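Local structure of DUF176 (Nitrosomonas europaea, 2OMO) at residues 38-41 and 42-46; 78-81 and 82-85; 49-52 and 53-56; 93-96 and 97-101. The protein is a putative antibiotic biosynthesis monooxygenase of the ABM family, probably an oxidoreductase, whose substrate is not established. All coordinates share one frame; numbering follows the deposited sequence.

Interaction 1 (38-41 and 42-46)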
loop_
_atom_site.group_PDB
_atom_site.type_symbol
_atom_site.label_atom_id
_atom_site.label_comp_id
_atom_site.label_asym_id
_atom_site.label_seq_id
_atom_site.Cartn_x
_atom_site.Cartn_y
_atom_site.Cartn_z
ATOM N N GLU A 38 9.650 -2.320 -19.090
ATOM C CA GLU A 38 10.592 -1.164 -18.973
ATOM C C GLU A 38 9.864 0.080 -19.436
ATOM O O GLU A 38 9.994 1.131 -18.830
ATOM C CB GLU A 38 11.899 -1.375 -19.751
ATOM C CG GLU A 38 12.621 -2.706 -19.395
ATOM C CD GLU A 38 12.548 -3.029 -17.923
ATOM O OE1 GLU A 38 13.138 -2.271 -17.126
ATOM O OE2 GLU A 38 11.888 -4.054 -17.551
ATOM N N ALA A 39 9.070 -0.057 -20.506
ATOM C CA ALA A 39 8.301 1.057 -21.028
ATOM C C ALA A 39 7.324 1.533 -19.943
ATOM O O ALA A 39 7.169 2.743 -19.698
ATOM C CB ALA A 39 7.551 0.646 -22.294
ATOM N N PHE A 40 6.682 0.574 -19.282
ATOM C CA PHE A 40 5.708 0.934 -18.264
ATOM C C PHE A 40 6.371 1.629 -17.061
ATOM O O PHE A 40 5.825 2.641 -16.569
ATOM C CB PHE A 40 4.936 -0.282 -17.796
ATOM C CG PHE A 40 3.929 0.026 -16.690
ATOM C CD1 PHE A 40 2.692 0.564 -17.016
ATOM C CD2 PHE A 40 4.218 -0.257 -15.360
ATOM C CE1 PHE A 40 1.711 0.817 -16.012
ATOM C CE2 PHE A 40 3.263 -0.001 -14.361
ATOM C CZ PHE A 40 2.023 0.551 -14.700
ATOM N N LYS A 41 7.546 1.136 -16.626
ATOM C CA LYS A 41 8.291 1.766 -15.528
ATOM C C LYS A 41 8.646 3.200 -15.831
ATOM O O LYS A 41 8.546 4.084 -14.976
ATOM C CB LYS A 41 9.573 0.984 -15.174
ATOM C CG LYS A 41 9.265 -0.418 -14.638
ATOM C CD LYS A 41 10.508 -1.155 -14.107
ATOM C CE LYS A 41 11.708 -1.069 -14.975
ATOM N NZ LYS A 41 12.782 -1.935 -14.402
ATOM N N GLU A 42 9.059 3.445 -17.077
ATOM C CA GLU A 42 9.524 4.768 -17.433
ATOM C C GLU A 42 8.352 5.763 -17.437
ATOM O O GLU A 42 8.474 6.884 -16.963
ATOM C CB GLU A 42 10.220 4.684 -18.801
ATOM C CG GLU A 42 10.479 5.980 -19.528
ATOM C CD GLU A 42 11.241 5.666 -20.846
ATOM O OE1 GLU A 42 10.725 4.845 -21.650
ATOM O OE2 GLU A 42 12.345 6.200 -21.032
ATOM N N ALA A 43 7.236 5.344 -18.017
ATOM C CA ALA A 43 6.026 6.168 -18.069
ATOM C C ALA A 43 5.518 6.433 -16.644
ATOM O O ALA A 43 5.115 7.553 -16.320
ATOM C CB ALA A 43 4.946 5.487 -18.936
ATOM N N THR A 44 5.586 5.411 -15.787
ATOM C CA THR A 44 5.086 5.552 -14.420
ATOM C C THR A 44 6.039 6.417 -13.568
ATOM O O THR A 44 5.590 7.110 -12.641
ATOM C CB THR A 44 4.804 4.158 -13.790
ATOM O OG1 THR A 44 3.947 3.432 -14.674
ATOM C CG2 THR A 44 4.156 4.292 -12.414
ATOM N N ARG A 45 7.327 6.436 -13.908
ATOM C CA ARG A 45 8.293 7.317 -13.232
ATOM C C ARG A 45 7.828 8.773 -13.353
ATOM O O ARG A 45 7.844 9.538 -12.381
ATOM C CB ARG A 45 9.703 7.145 -13.846
ATOM C CG ARG A 45 10.786 8.035 -13.218
ATOM C CD ARG A 45 12.130 7.877 -13.950
ATOM N NE ARG A 45 12.826 9.148 -14.128
ATOM C CZ ARG A 45 13.177 9.665 -15.309
ATOM N NH1 ARG A 45 13.813 10.827 -15.367
ATOM N NH2 ARG A 45 12.900 9.023 -16.439
HETATM N N MSE A 46 7.435 9.156 -14.571
HETATM C CA MSE A 46 7.009 10.508 -14.865
HETATM C C MSE A 46 5.769 10.863 -14.073
HETATM O O MSE A 46 5.657 11.981 -13.536
HETATM C CB MSE A 46 6.718 10.637 -16.364
HETATM C CG MSE A 46 7.817 10.045 -17.207
HETATM SE SE MSE A 46 9.369 11.198 -17.230
HETATM C CE MSE A 46 10.324 10.639 -15.644
HETATM O O HOH W 1 7.950 4.665 -21.649
#
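Glu38 O accepts the backbone N-H of Glu42, the first of four consecutive i to i+4 bonds in this part of helix 37-51. At Ala39 the carbonyl does double service: it takes the N-H of Ala43, and a bridging water donates both to Ala39 O and to Glu42 OE1, 2.8 Å from each. The extended side chain of Glu42 is tied back to the helix backbone one turn earlier.

Phe40 carries the side-chain contact. With CG anti to the backbone N (chi1 178°), its ring is swung forward along the helix until Thr44 OG1 stands over the ring centre, 3.4 Å above the plane. The same hydroxyl donates to Phe40 O at 2.8 Å, lying 38° out of the carbonyl plane, while Thr44 N reaches that oxygen from the opposite face. Lys41 O receives Arg45 N at 2.9 Å.

Such hydroxyl-to-carbonyl bonds are common among helical threonines, and Thr44 also packs on Ile62 and Leu74 of strands 57-65 and 71-78. Having spent its proton on Phe40 O, Thr44 OG1 keeps its lone pairs for another donor, and Trp96 NE1 of helix 91-100 supplies one. A buried hydroxyl is thus satisfied in both directions beside an aromatic face.

Interaction 2 (78-81 and 82-85)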
loop_
_atom_site.group_PDB
_atom_site.type_symbol
_atom_site.label_atom_id
_atom_site.label_comp_id
_atom_site.label_asym_id
_atom_site.label_seq_id
_atom_site.Cartn_x
_atom_site.Cartn_y
_atom_site.Cartn_z
ATOM N N TYR A 78 -3.523 10.036 -0.289
ATOM C CA TYR A 78 -3.651 11.481 -0.116
ATOM C C TYR A 78 -4.232 11.825 1.254
ATOM O O TYR A 78 -4.966 11.011 1.881
ATOM C CB TYR A 78 -4.545 12.076 -1.215
ATOM C CG TYR A 78 -3.954 11.961 -2.601
ATOM C CD1 TYR A 78 -3.347 13.083 -3.217
ATOM C CD2 TYR A 78 -3.998 10.746 -3.303
ATOM C CE1 TYR A 78 -2.778 12.999 -4.497
ATOM C CE2 TYR A 78 -3.428 10.652 -4.604
ATOM C CZ TYR A 78 -2.829 11.773 -5.178
ATOM O OH TYR A 78 -2.288 11.635 -6.432
ATOM N N LYS A 79 -3.936 13.045 1.712
ATOM C CA LYS A 79 -4.549 13.568 2.938
ATOM C C LYS A 79 -6.082 13.500 2.907
ATOM O O LYS A 79 -6.701 13.139 3.900
ATOM C CB LYS A 79 -4.121 15.030 3.191
ATOM C CG LYS A 79 -2.629 15.156 3.563
ATOM C CD LYS A 79 -2.117 16.582 3.723
ATOM C CE LYS A 79 -0.649 16.571 4.207
ATOM N NZ LYS A 79 0.268 15.945 3.202
ATOM N N THR A 80 -6.679 13.861 1.773
ATOM C CA THR A 80 -8.130 13.899 1.610
ATOM C C THR A 80 -8.599 13.311 0.304
ATOM O O THR A 80 -7.856 13.247 -0.716
ATOM C CB THR A 80 -8.697 15.362 1.659
ATOM O OG1 THR A 80 -8.317 16.065 0.467
ATOM C CG2 THR A 80 -8.209 16.095 2.901
ATOM N N ARG A 81 -9.853 12.868 0.320
ATOM C CA ARG A 81 -10.449 12.319 -0.885
ATOM C C ARG A 81 -10.416 13.338 -2.024
ATOM O O ARG A 81 -10.228 12.979 -3.175
ATOM C CB ARG A 81 -11.912 11.872 -0.682
ATOM C CG ARG A 81 -12.375 11.119 -1.935
ATOM C CD ARG A 81 -13.858 10.926 -2.144
ATOM N NE ARG A 81 -14.516 10.329 -1.013
ATOM C CZ ARG A 81 -15.289 9.234 -1.026
ATOM N NH1 ARG A 81 -15.523 8.524 -2.129
ATOM N NH2 ARG A 81 -15.846 8.871 0.109
ATOM N N LYS A 82 -10.629 14.608 -1.709
ATOM C CA LYS A 82 -10.728 15.575 -2.793
ATOM C C LYS A 82 -9.374 15.843 -3.454
ATOM O O LYS A 82 -9.344 16.039 -4.687
ATOM C CB LYS A 82 -11.520 16.814 -2.385
ATOM C CG LYS A 82 -13.013 16.490 -2.214
ATOM C CD LYS A 82 -13.213 15.621 -0.962
ATOM C CE LYS A 82 -14.566 14.933 -0.890
ATOM N NZ LYS A 82 -14.762 14.515 0.532
ATOM N N ASP A 83 -8.276 15.764 -2.667
ATOM C CA ASP A 83 -6.895 15.717 -3.173
ATOM C C ASP A 83 -6.720 14.542 -4.122
ATOM O O ASP A 83 -6.178 14.725 -5.198
ATOM C CB ASP A 83 -5.852 15.590 -2.040
ATOM C CG ASP A 83 -5.859 16.782 -1.071
ATOM O OD1 ASP A 83 -6.054 17.936 -1.515
ATOM O OD2 ASP A 83 -5.669 16.558 0.147
ATOM N N ALA A 84 -7.216 13.343 -3.744
ATOM C CA ALA A 84 -7.106 12.166 -4.610
ATOM C C ALA A 84 -7.880 12.368 -5.915
ATOM O O ALA A 84 -7.425 11.982 -6.987
ATOM C CB ALA A 84 -7.604 10.890 -3.871
ATOM N N ALA A 85 -9.071 12.965 -5.801
ATOM C CA ALA A 85 -9.953 13.237 -6.942
ATOM C C ALA A 85 -9.270 14.136 -7.953
ATOM O O ALA A 85 -9.411 13.948 -9.145
ATOM C CB ALA A 85 -11.240 13.909 -6.458
#
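The Tyr78 ring lies against the first turn of helix 81-87, one face covered by the backbone of Ala84. Ala84 CA sits 3.8 Å from the ring centroid and 17° off the normal, a CH-pi contact displaced toward the rim on the CD2 side. Ala84 CB continues the cover at 3.7 Å from CD2, while the CD1 side rests on Asp83 CB, also at 3.7 Å. The ring is held at its far end as well, since Tyr78 OH is hydrogen-bonded to Glu54.

Beside this apolar patch, Thr80 and Asp83 bind each other reciprocally. Asp83 N donates to Thr80 OG1 at 3.1 Å in a nearly straight bond (165°), and Thr80 OG1 in turn donates to Asp83 OD2 at 2.7 Å, meeting the carboxylate from above its plane. Thr80 N adds a weak bond to the same oxygen. A chi1 of 71° turns Thr80 OG1 toward the first turn, where it meets both Asp83 N and the carboxylate. Regular helical bonding begins at once, with Ala84 N bonded to Thr80 O in the carbonyl plane and Ala85 N bonded to Arg81 O at 2.9 Å.

The helix's positive N-terminal end would be expected to favour the negative charge of Asp83. Strand 71-78 passes into helix 81-87 through a capping box whose backbone arm, from Thr80 N, is weak, with Thr80 as the N-cap and Asp83 as its N3 partner, while the last tyrosine of the strand packs beneath the first turn.

Interaction 3 (49-52 and 53-56)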
loop_
_atom_site.group_PDB
_atom_site.type_symbol
_atom_site.label_atom_id
_atom_site.label_comp_id
_atom_site.label_asym_id
_atom_site.label_seq_id
_atom_site.Cartn_x
_atom_site.Cartn_y
_atom_site.Cartn_z
ATOM N N GLU A 49 6.826 11.316 -10.344
ATOM C CA GLU A 49 7.603 12.556 -10.125
ATOM C C GLU A 49 6.703 13.764 -10.011
ATOM O O GLU A 49 6.975 14.647 -9.220
ATOM C CB GLU A 49 8.656 12.763 -11.228
ATOM C CG GLU A 49 9.799 11.721 -11.131
ATOM C CD GLU A 49 10.861 11.848 -12.220
ATOM O OE1 GLU A 49 10.713 12.673 -13.144
ATOM O OE2 GLU A 49 11.863 11.102 -12.135
ATOM N N GLN A 50 5.625 13.798 -10.788
ATOM C CA GLN A 50 4.690 14.900 -10.738
ATOM C C GLN A 50 3.672 14.699 -9.607
ATOM O O GLN A 50 3.227 15.649 -8.997
ATOM C CB GLN A 50 3.960 15.064 -12.073
ATOM C CG GLN A 50 4.866 15.520 -13.232
ATOM C CD GLN A 50 5.653 16.771 -12.883
ATOM O OE1 GLN A 50 5.093 17.771 -12.406
ATOM N NE2 GLN A 50 6.968 16.727 -13.116
ATOM N N SER A 51 3.278 13.470 -9.366
ATOM C CA SER A 51 2.195 13.201 -8.430
ATOM C C SER A 51 2.621 13.488 -6.999
ATOM O O SER A 51 1.803 13.969 -6.206
ATOM C CB SER A 51 1.652 11.784 -8.608
ATOM O OG SER A 51 0.932 11.676 -9.827
ATOM N N ILE A 52 3.885 13.246 -6.674
ATOM C CA ILE A 52 4.380 13.545 -5.314
ATOM C C ILE A 52 4.419 15.038 -4.965
ATOM O O ILE A 52 4.604 15.398 -3.800
ATOM C CB ILE A 52 5.715 12.854 -4.958
ATOM C CG1 ILE A 52 6.884 13.345 -5.838
ATOM C CG2 ILE A 52 5.505 11.322 -5.015
ATOM C CD1 ILE A 52 8.241 12.894 -5.377
ATOM N N ARG A 53 4.255 15.863 -5.997
ATOM C CA ARG A 53 4.192 17.307 -5.880
ATOM C C ARG A 53 2.751 17.812 -5.800
ATOM O O ARG A 53 2.517 19.022 -5.669
ATOM C CB ARG A 53 4.881 17.913 -7.097
ATOM C CG ARG A 53 6.345 17.506 -7.222
ATOM C CD ARG A 53 6.981 18.094 -8.474
ATOM N NE ARG A 53 6.760 19.533 -8.533
ATOM C CZ ARG A 53 7.550 20.452 -7.974
ATOM N NH1 ARG A 53 8.657 20.103 -7.322
ATOM N NH2 ARG A 53 7.236 21.734 -8.077
ATOM N N GLU A 54 1.775 16.920 -5.901
ATOM C CA GLU A 54 0.371 17.335 -5.837
ATOM C C GLU A 54 0.019 17.708 -4.399
ATOM O O GLU A 54 0.491 17.060 -3.442
ATOM C CB GLU A 54 -0.586 16.246 -6.309
ATOM C CG GLU A 54 -0.534 15.893 -7.782
ATOM C CD GLU A 54 -1.343 14.664 -8.113
ATOM O OE1 GLU A 54 -2.274 14.304 -7.340
ATOM O OE2 GLU A 54 -1.051 14.032 -9.148
ATOM N N PRO A 55 -0.847 18.730 -4.244
ATOM C CA PRO A 55 -1.214 19.113 -2.878
ATOM C C PRO A 55 -1.896 17.925 -2.121
ATOM O O PRO A 55 -2.830 17.266 -2.631
ATOM C CB PRO A 55 -2.187 20.296 -3.072
ATOM C CG PRO A 55 -1.925 20.796 -4.514
ATOM C CD PRO A 55 -1.592 19.496 -5.267
ATOM N N GLY A 56 -1.392 17.653 -0.926
ATOM C CA GLY A 56 -2.006 16.610 -0.103
ATOM C C GLY A 56 -1.551 15.200 -0.445
ATOM O O GLY A 56 -1.997 14.245 0.206
HETATM O O HOH W 2 2.776 17.391 -2.358
#
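A type I beta turn from Ser51 to Glu54 takes the chain out of helix 37-51 and on toward strand 57-65. Two backbone bonds draw it round. Arg53 N donates to Gln50 O at 3.2 Å, and Glu54 N donates to Ser51 O at 3.0 Å, the bond that closes the turn. In both, the donor stands well above the carbonyl plane, by 59° and 62°, consistent with the tight i to i+3 span.

Van der Waals contacts are made by side chains folded back over the backbone of the preceding turn. The aliphatic part of Arg53 runs along the helix end, its CG and CD each 3.5 Å from Glu49 O. On the buried side, Glu54 CG passes Ser51 O, and the carboxylate comes to lie beside Ser51, with OE2 3.4 Å from Ser51 CA.

The polar ends of Ser51 and Glu54 are held mainly by other parts of the chain. Ser51 OG bonds to Asn47 O and His92, and Glu54 OE2 is met by His87 and His92. These bonds gather the turn, His87 and His92 around one buried carboxylate. One water donates to Glu54 O at 2.6 Å and to Ile52 O at 3.1 Å, bridging the two carbonyls.

Interaction 4 (93-96 and 97-101)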
loop_
_atom_site.group_PDB
_atom_site.type_symbol
_atom_site.label_atom_id
_atom_site.label_comp_id
_atom_site.label_asym_id
_atom_site.label_seq_id
_atom_site.Cartn_x
_atom_site.Cartn_y
_atom_site.Cartn_z
ATOM N N TYR A 93 -1.333 12.648 -15.134
ATOM C CA TYR A 93 -2.209 11.474 -15.101
ATOM C C TYR A 93 -2.746 11.087 -16.485
ATOM O O TYR A 93 -2.689 9.932 -16.896
ATOM C CB TYR A 93 -3.382 11.642 -14.117
ATOM C CG TYR A 93 -4.404 10.526 -14.297
ATOM C CD1 TYR A 93 -4.107 9.205 -13.921
ATOM C CD2 TYR A 93 -5.638 10.780 -14.903
ATOM C CE1 TYR A 93 -5.047 8.178 -14.116
ATOM C CE2 TYR A 93 -6.574 9.777 -15.098
ATOM C CZ TYR A 93 -6.271 8.484 -14.703
ATOM O OH TYR A 93 -7.216 7.530 -14.928
ATOM N N LEU A 94 -3.331 12.066 -17.162
ATOM C CA LEU A 94 -3.954 11.862 -18.464
ATOM C C LEU A 94 -2.941 11.351 -19.475
ATOM O O LEU A 94 -3.248 10.440 -20.259
ATOM C CB LEU A 94 -4.633 13.162 -18.947
ATOM C CG LEU A 94 -5.803 13.628 -18.026
ATOM C CD1 LEU A 94 -6.207 15.082 -18.325
ATOM C CD2 LEU A 94 -7.038 12.699 -18.022
ATOM N N THR A 95 -1.734 11.919 -19.449
ATOM C CA THR A 95 -0.625 11.442 -20.273
ATOM C C THR A 95 -0.273 9.969 -19.988
ATOM O O THR A 95 -0.151 9.162 -20.905
ATOM C CB THR A 95 0.617 12.348 -20.093
ATOM O OG1 THR A 95 0.324 13.656 -20.617
ATOM C CG2 THR A 95 1.832 11.770 -20.818
ATOM N N TRP A 96 -0.096 9.649 -18.707
ATOM C CA TRP A 96 0.214 8.314 -18.270
ATOM C C TRP A 96 -0.873 7.341 -18.755
ATOM O O TRP A 96 -0.562 6.344 -19.408
ATOM C CB TRP A 96 0.373 8.308 -16.742
ATOM C CG TRP A 96 0.595 6.951 -16.178
ATOM C CD1 TRP A 96 1.803 6.312 -16.026
ATOM C CD2 TRP A 96 -0.407 6.058 -15.698
ATOM N NE1 TRP A 96 1.598 5.068 -15.451
ATOM C CE2 TRP A 96 0.246 4.881 -15.273
ATOM C CE3 TRP A 96 -1.805 6.131 -15.599
ATOM C CZ2 TRP A 96 -0.458 3.792 -14.716
ATOM C CZ3 TRP A 96 -2.507 5.051 -15.043
ATOM C CH2 TRP A 96 -1.830 3.899 -14.609
ATOM N N ARG A 97 -2.137 7.640 -18.449
ATOM C CA ARG A 97 -3.257 6.776 -18.790
ATOM C C ARG A 97 -3.281 6.462 -20.296
ATOM O O ARG A 97 -3.361 5.300 -20.683
ATOM C CB ARG A 97 -4.585 7.423 -18.361
ATOM C CG ARG A 97 -5.821 6.575 -18.589
ATOM C CD ARG A 97 -7.047 7.469 -18.554
ATOM N NE ARG A 97 -6.991 8.401 -19.686
ATOM C CZ ARG A 97 -7.855 9.397 -19.919
ATOM N NH1 ARG A 97 -8.858 9.629 -19.077
ATOM N NH2 ARG A 97 -7.713 10.165 -21.002
ATOM N N ASP A 98 -3.187 7.498 -21.125
ATOM C CA ASP A 98 -3.134 7.300 -22.588
ATOM C C ASP A 98 -1.904 6.505 -23.028
ATOM O O ASP A 98 -2.000 5.669 -23.928
ATOM C CB ASP A 98 -3.163 8.636 -23.316
ATOM C CG ASP A 98 -4.467 9.359 -23.151
ATOM O OD1 ASP A 98 -5.407 8.796 -22.529
ATOM O OD2 ASP A 98 -4.563 10.498 -23.671
ATOM N N THR A 99 -0.763 6.768 -22.402
ATOM C CA THR A 99 0.500 6.120 -22.773
ATOM C C THR A 99 0.534 4.603 -22.501
ATOM O O THR A 99 0.962 3.799 -23.384
ATOM C CB THR A 99 1.685 6.847 -22.119
ATOM O OG1 THR A 99 1.676 8.216 -22.547
ATOM C CG2 THR A 99 3.042 6.242 -22.531
ATOM N N VAL A 100 0.052 4.209 -21.328
ATOM C CA VAL A 100 0.195 2.832 -20.903
ATOM C C VAL A 100 -1.003 1.976 -21.366
ATOM O O VAL A 100 -0.985 0.762 -21.247
ATOM C CB VAL A 100 0.406 2.724 -19.361
ATOM C CG1 VAL A 100 1.579 3.596 -18.876
ATOM C CG2 VAL A 100 -0.890 3.094 -18.613
ATOM N N ALA A 101 -2.031 2.618 -21.927
ATOM C CA ALA A 101 -3.266 1.896 -22.265
ATOM C C ALA A 101 -2.968 0.580 -23.040
ATOM O O ALA A 101 -3.433 -0.515 -22.657
ATOM C CB ALA A 101 -4.196 2.803 -23.054
HETATM O O HOH W 3 -9.565 8.017 -16.140
#
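Arg97 folds back over the preceding turn of helix 91-100, touching Tyr93 and Leu94 in succession. Its CB lies over one face of the Tyr93 ring, offset toward the rim, and is 3.5 Å from Tyr93 O, the oxygen that accepts Arg97 N. CG continues past the phenol, and CD comes within 3.6 Å of Tyr93 OH. A bend at chi3 (65°) then turns the guanidinium across the helix surface. Its NE and NH2 both donate to Asp98 OD1, on the syn side of the carboxylate, with NH2 the nearer at 3.1 Å; this side-on salt bridge holds the group's rotation. Leu94 CD2 covers one face, 3.7 Å from NH1, and a water bonded to Tyr93 OH receives a weak bond from NH1.

On the buried side, Val100 lies over the indole of Trp96. Its CG2 is 3.9 Å from the centroid of the six-membered ring and 10° off the normal, a CH-pi contact, while CG1 is 3.9 Å from Trp96 CD1. Thr99 grips the turn through Thr95 O, where its OG1, at 2.6 Å, and its backbone N arrive from opposite faces of the carbonyl plane.

The helix thus has two distinct sides. Arg97 and Asp98 lie on the exposed one, whereas Trp96, Thr99 and Val100 look toward helix 37-51: Trp96 packs on Asn47, and Thr99 and Val100 meet Ala43. Arg108, in the loop before strand 109-117, borders Trp96, Arg97 and Val100.

In the fold
Interactions 1 and 4 lie on neighbouring helices that pack against each other, their centres about 10 Å apart. Trp96 NE1 lies 3.0 Å from Thr44 OG1, probably hydrogen-bonded, and Val100 CG1 packs 3.7 Å from Phe40 CD1. Interaction 3 lies further along helix 37-51, its centre about 17 Å from that of interaction 1. It touches interaction 2, about 11 Å away between centres, where Tyr78 OH meets Glu54 OE1 at 2.8 Å and Lys79 N meets Gly56 O at 2.7 Å. Interactions 1 and 2 lie on opposite sides of the chain's centre, about 23 Å apart between centres.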